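Local coordinates for N-terminal acetyltransferase B complex subunit NAT3 (Candida albicans, PDB 5K04) that catalyses transfer of an acetyl group to the N-terminal amino acid of substrate proteins as the GNAT-fold subunit of the NatB complex, at the interface of chains B and A. Numbering follows the deposited sequence. Chains: chain A, N-terminal acetyltransferase B complex subunit NAT3; chain B, Uncharacterized protein.

Contacts 1 and 2 are neighbouring patches of the interface between NAT3 and MDM20, the two subunits of the NatB complex, with centres of their C-alpha atoms about 11 Å apart. They share A:Leu20, which directly follows helix 16-19 of NAT3: its side chain borders contact 1 and its carbonyl oxygen takes part in contact 2. On MDM20, residues at or beside helix 440-445 serve contact 1, and loop positions B:Tyr367, B:Tyr407 and B:Leu435 serve contact 2. NAT3 residues 19 to 27 thus serve both patches: the amide stack and hydrogen bonds of contact 1 flank, in sequence, the apolar packing and water bridges of contact 2.

Contact 1: the interface of chains B and A. Residues chain B 438-441; chain A 12, 16, 19-20, 26-27.
The flat amides of B:Gln441 and A:Asn26 are stacked at the centre of this subunit interface, their planes 10° apart and the two side chains sliding past each other in opposite directions. Their apolar approach is between B:Gln441 CG and A:Asn26 CG, 3.7 Å apart, while the B:Gln441 amide carbon CD lies 3.8 Å from A:Asn26 CB. A:Asn26 places its amide here with CG anti to the backbone N (chi1 -172°), and it buries 92 Å² against MDM20, more than any other residue in this patch. Support comes from within NAT3: A:Asn19 ND2 donates to A:Asn26 OD1 at 3.1 Å, in the plane of both amides and on a lone pair of the acceptor, which should fix the rotation of the A:Asn26 amide and turn its ND2 toward MDM20.

Farther out, the extended side chain of B:Gln441 carries NE2 beyond the stack to the end of helix 16-19. There B:Gln441 NE2 donates a weak hydrogen bond to the backbone oxygen O of A:Asn19, at 3.2 Å, and another to A:Asn16 OD1, whose amide is turned well away from that of B:Gln441. The methyl A:Leu20 CD2 adds a contact 3.6 Å from B:Gln441 NE2. A:Asn26 ND2 in turn gives a weak, bent bond to the backbone oxygen of B:Arg438.

At the opposite rim, B:Arg438 bends at chi3 (-61°) and brings its guanidinium edge-on to the backbone of A:Asn26 and A:Phe27. B:Met439 packs its CG over one guanidinium face, toward the rim, and may help to hold the group in place. B:Arg438 NH1 donates to the backbone oxygen O of A:Asn26, in a bond 2.5 Å long and nearly in the guanidinium plane, with the donor on a carbonyl lone pair.

Contact 2: the interface of chains B and A. Residues chain B 367, 407, 435; chain A 20-23.
B:Tyr367 and A:Leu23 both set CG anti to the carbonyl carbon, beside the backbone N (chi1 -69° and -62°), and these torsions bring the leucine methyls against the tyrosine, the two side chains crossing at about a right angle. A:Leu23 CD2 sits over the centre of the B:Tyr367 ring, 3.7 Å from the centroid, in a CH-pi contact. The other methyl, A:Leu23 CD1, lies beside the root of the ring, 3.7 Å from B:Tyr367 CB.

A:Pro22 meets B:Tyr407 crosswise, its CG 3.5 Å from B:Tyr407 CB, and its CG also slides past B:Tyr367, 3.9 Å from CD1. That same B:Tyr367 CD1 rests above a B:Tyr407 ring face, toward the rim, linking the two tyrosines on the MDM20 side.

No direct polar bond crosses here; waters bridge the subunits instead. The carbonyl oxygen of A:Leu20 is gripped by two waters: water 2, at 2.6 Å, reaches the backbone oxygen of B:Tyr407, and water 1 that of B:Leu435. Water 3 lies 2.6 Å from A:Asp21 OD2 and bridges to the backbone oxygen of B:Tyr367. The other carboxylate oxygen, A:Asp21 OD1, accepts the A:Leu23 backbone N-H (N to OD1 2.7 Å) from above the carboxylate plane, which may brace the loop that presents A:Pro22 and A:Leu23. The site thereby docks this loop of the catalytic subunit onto MDM20.

Contact 1: the interface of chains B and A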
loop_
_atom_site.group_PDB
_atom_site.type_symbol
_atom_site.label_atom_id
_atom_site.label_comp_id
_atom_site.label_asym_id
_atom_site.label_seq_id
_atom_site.Cartn_x
_atom_site.Cartn_y
_atom_site.Cartn_z
ATOM N N ARG B 438 -4.907 10.046 -1.860
ATOM C CA ARG B 438 -6.073 9.720 -1.062
ATOM C C ARG B 438 -6.124 8.214 -0.868
ATOM O O ARG B 438 -5.565 7.444 -1.657
ATOM C CB ARG B 438 -7.366 10.240 -1.709
ATOM C CG ARG B 438 -7.790 9.476 -2.941
ATOM C CD ARG B 438 -9.113 9.988 -3.491
ATOM N NE ARG B 438 -10.203 9.854 -2.533
ATOM C CZ ARG B 438 -10.972 8.776 -2.399
ATOM N NH1 ARG B 438 -10.779 7.712 -3.169
ATOM N NH2 ARG B 438 -11.935 8.762 -1.481
ATOM N N MET B 439 -6.777 7.806 0.219
ATOM C CA MET B 439 -7.050 6.400 0.509
ATOM C C MET B 439 -5.738 5.605 0.481
ATOM O O MET B 439 -4.775 5.991 1.157
ATOM C CB MET B 439 -8.157 5.933 -0.442
ATOM C CG MET B 439 -9.582 6.444 0.020
ATOM S SD MET B 439 -9.916 5.880 1.699
ATOM C CE MET B 439 -11.195 7.001 2.170
ATOM N N THR B 440 -5.658 4.502 -0.265
ATOM C CA THR B 440 -4.537 3.581 -0.139
ATOM C C THR B 440 -3.189 4.244 -0.442
ATOM O O THR B 440 -2.151 3.810 0.078
ATOM C CB THR B 440 -4.783 2.382 -1.052
ATOM O OG1 THR B 440 -6.023 1.778 -0.677
ATOM C CG2 THR B 440 -3.627 1.348 -0.961
ATOM N N GLN B 441 -3.181 5.321 -1.229
ATOM C CA GLN B 441 -1.926 6.024 -1.480
ATOM C C GLN B 441 -1.316 6.580 -0.193
ATOM O O GLN B 441 -0.094 6.728 -0.110
ATOM C CB GLN B 441 -2.150 7.137 -2.496
ATOM C CG GLN B 441 -2.686 6.651 -3.835
ATOM C CD GLN B 441 -2.767 7.774 -4.846
ATOM O OE1 GLN B 441 -3.447 8.775 -4.623
ATOM N NE2 GLN B 441 -2.042 7.632 -5.949
ATOM N N LEU A 12 -2.961 -2.757 -5.953
ATOM C CA LEU A 12 -3.174 -1.377 -5.513
ATOM C C LEU A 12 -1.934 -0.788 -4.848
ATOM O O LEU A 12 -1.749 0.433 -4.847
ATOM C CB LEU A 12 -4.352 -1.312 -4.544
ATOM C CG LEU A 12 -5.721 -1.434 -5.212
ATOM C CD1 LEU A 12 -6.850 -1.369 -4.188
ATOM C CD2 LEU A 12 -5.873 -0.348 -6.257
ATOM N N ASN A 16 1.063 3.371 -8.003
ATOM C CA ASN A 16 1.242 4.820 -7.955
ATOM C C ASN A 16 1.798 5.412 -9.254
ATOM O O ASN A 16 1.367 6.520 -9.617
ATOM C CB ASN A 16 2.103 5.185 -6.743
ATOM C CG ASN A 16 1.358 4.985 -5.424
ATOM O OD1 ASN A 16 0.121 5.010 -5.383
ATOM N ND2 ASN A 16 2.107 4.794 -4.344
ATOM N N ASN A 19 -1.528 5.726 -10.900
ATOM C CA ASN A 19 -2.591 6.434 -10.186
ATOM C C ASN A 19 -2.149 7.764 -9.586
ATOM O O ASN A 19 -2.969 8.433 -8.946
ATOM C CB ASN A 19 -3.173 5.528 -9.103
ATOM C CG ASN A 19 -4.200 4.534 -9.665
ATOM O OD1 ASN A 19 -4.291 4.333 -10.881
ATOM N ND2 ASN A 19 -4.978 3.918 -8.774
ATOM N N LEU A 20 -0.891 8.169 -9.786
ATOM C CA LEU A 20 -0.476 9.527 -9.465
ATOM C C LEU A 20 -0.677 10.475 -10.636
ATOM O O LEU A 20 -0.476 11.686 -10.472
ATOM C CB LEU A 20 0.992 9.566 -9.025
ATOM C CG LEU A 20 1.289 9.047 -7.615
ATOM C CD1 LEU A 20 2.809 8.944 -7.328
ATOM C CD2 LEU A 20 0.617 9.941 -6.593
ATOM N N ASN A 26 -7.892 7.725 -7.484
ATOM C CA ASN A 26 -7.608 6.560 -6.661
ATOM C C ASN A 26 -8.812 6.358 -5.758
ATOM O O ASN A 26 -9.059 7.154 -4.846
ATOM C CB ASN A 26 -6.311 6.692 -5.869
ATOM C CG ASN A 26 -5.939 5.383 -5.184
ATOM O OD1 ASN A 26 -5.350 4.500 -5.798
ATOM N ND2 ASN A 26 -6.325 5.239 -3.915
ATOM N N PHE A 27 -9.574 5.307 -6.046
ATOM C CA PHE A 27 -10.861 5.079 -5.416
ATOM C C PHE A 27 -10.688 4.445 -4.039
ATOM O O PHE A 27 -9.596 4.034 -3.634
ATOM C CB PHE A 27 -11.742 4.183 -6.299
ATOM C CG PHE A 27 -11.984 4.732 -7.680
ATOM C CD1 PHE A 27 -12.685 5.919 -7.862
ATOM C CD2 PHE A 27 -11.522 4.055 -8.795
ATOM C CE1 PHE A 27 -12.911 6.433 -9.134
ATOM C CE2 PHE A 27 -11.729 4.563 -10.070
ATOM C CZ PHE A 27 -12.433 5.750 -10.243
#

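Contact 2: the interface of chains B and A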
loop_
_atom_site.group_PDB
_atom_site.type_symbol
_atom_site.label_atom_id
_atom_site.label_comp_id
_atom_site.label_asym_id
_atom_site.label_seq_id
_atom_site.Cartn_x
_atom_site.Cartn_y
_atom_site.Cartn_z
ATOM N N TYR B 367 -2.512 17.807 -19.507
ATOM C CA TYR B 367 -2.257 16.924 -18.375
ATOM C C TYR B 367 -1.173 15.886 -18.662
ATOM O O TYR B 367 -0.972 14.970 -17.855
ATOM C CB TYR B 367 -3.567 16.254 -17.947
ATOM C CG TYR B 367 -4.554 17.224 -17.329
ATOM C CD1 TYR B 367 -4.427 17.626 -16.000
ATOM C CD2 TYR B 367 -5.610 17.748 -18.074
ATOM C CE1 TYR B 367 -5.332 18.530 -15.428
ATOM C CE2 TYR B 367 -6.514 18.649 -17.513
ATOM C CZ TYR B 367 -6.369 19.038 -16.189
ATOM O OH TYR B 367 -7.262 19.922 -15.632
ATOM N N TYR B 407 2.034 18.843 -13.579
ATOM C CA TYR B 407 1.515 17.617 -12.974
ATOM C C TYR B 407 2.525 16.475 -13.029
ATOM O O TYR B 407 2.151 15.311 -12.842
ATOM C CB TYR B 407 0.201 17.200 -13.646
ATOM C CG TYR B 407 -0.797 18.340 -13.818
ATOM C CD1 TYR B 407 -1.517 18.828 -12.737
ATOM C CD2 TYR B 407 -0.993 18.945 -15.058
ATOM C CE1 TYR B 407 -2.417 19.885 -12.880
ATOM C CE2 TYR B 407 -1.891 19.999 -15.217
ATOM C CZ TYR B 407 -2.603 20.463 -14.117
ATOM O OH TYR B 407 -3.489 21.498 -14.253
ATOM N N LEU B 435 -0.880 16.532 -5.198
ATOM C CA LEU B 435 -0.892 15.248 -5.892
ATOM C C LEU B 435 -2.189 14.479 -5.664
ATOM O O LEU B 435 -2.381 13.411 -6.266
ATOM C CB LEU B 435 0.302 14.405 -5.444
ATOM C CG LEU B 435 1.637 14.730 -6.129
ATOM C CD1 LEU B 435 2.803 14.076 -5.405
ATOM C CD2 LEU B 435 1.613 14.281 -7.578
ATOM N N LEU A 20 -0.891 8.169 -9.786
ATOM C CA LEU A 20 -0.476 9.527 -9.465
ATOM C C LEU A 20 -0.677 10.475 -10.636
ATOM O O LEU A 20 -0.476 11.686 -10.472
ATOM C CB LEU A 20 0.992 9.566 -9.025
ATOM C CG LEU A 20 1.289 9.047 -7.615
ATOM C CD1 LEU A 20 2.809 8.944 -7.328
ATOM C CD2 LEU A 20 0.617 9.941 -6.593
ATOM N N ASP A 21 -1.051 9.942 -11.800
ATOM C CA ASP A 21 -1.480 10.760 -12.925
ATOM C C ASP A 21 -2.632 11.661 -12.490
ATOM O O ASP A 21 -3.536 11.201 -11.776
ATOM C CB ASP A 21 -1.917 9.864 -14.091
ATOM C CG ASP A 21 -2.622 10.629 -15.197
ATOM O OD1 ASP A 21 -3.840 10.856 -15.087
ATOM O OD2 ASP A 21 -1.942 11.017 -16.168
ATOM N N PRO A 22 -2.652 12.924 -12.928
ATOM C CA PRO A 22 -3.618 13.900 -12.399
ATOM C C PRO A 22 -5.041 13.734 -12.906
ATOM O O PRO A 22 -5.920 14.485 -12.468
ATOM C CB PRO A 22 -3.028 15.237 -12.862
ATOM C CG PRO A 22 -2.347 14.896 -14.175
ATOM C CD PRO A 22 -1.775 13.507 -13.964
ATOM N N LEU A 23 -5.294 12.799 -13.827
ATOM C CA LEU A 23 -6.643 12.508 -14.303
ATOM C C LEU A 23 -7.109 11.132 -13.857
ATOM O O LEU A 23 -8.195 10.691 -14.252
ATOM C CB LEU A 23 -6.709 12.615 -15.828
ATOM C CG LEU A 23 -6.390 13.996 -16.430
ATOM C CD1 LEU A 23 -6.490 13.916 -17.944
ATOM C CD2 LEU A 23 -7.291 15.094 -15.871
HETATM O O HOH W 1 -2.340 13.054 -9.056
HETATM O O HOH W 2 0.564 13.980 -11.030
HETATM O O HOH W 3 -2.434 12.739 -17.996
#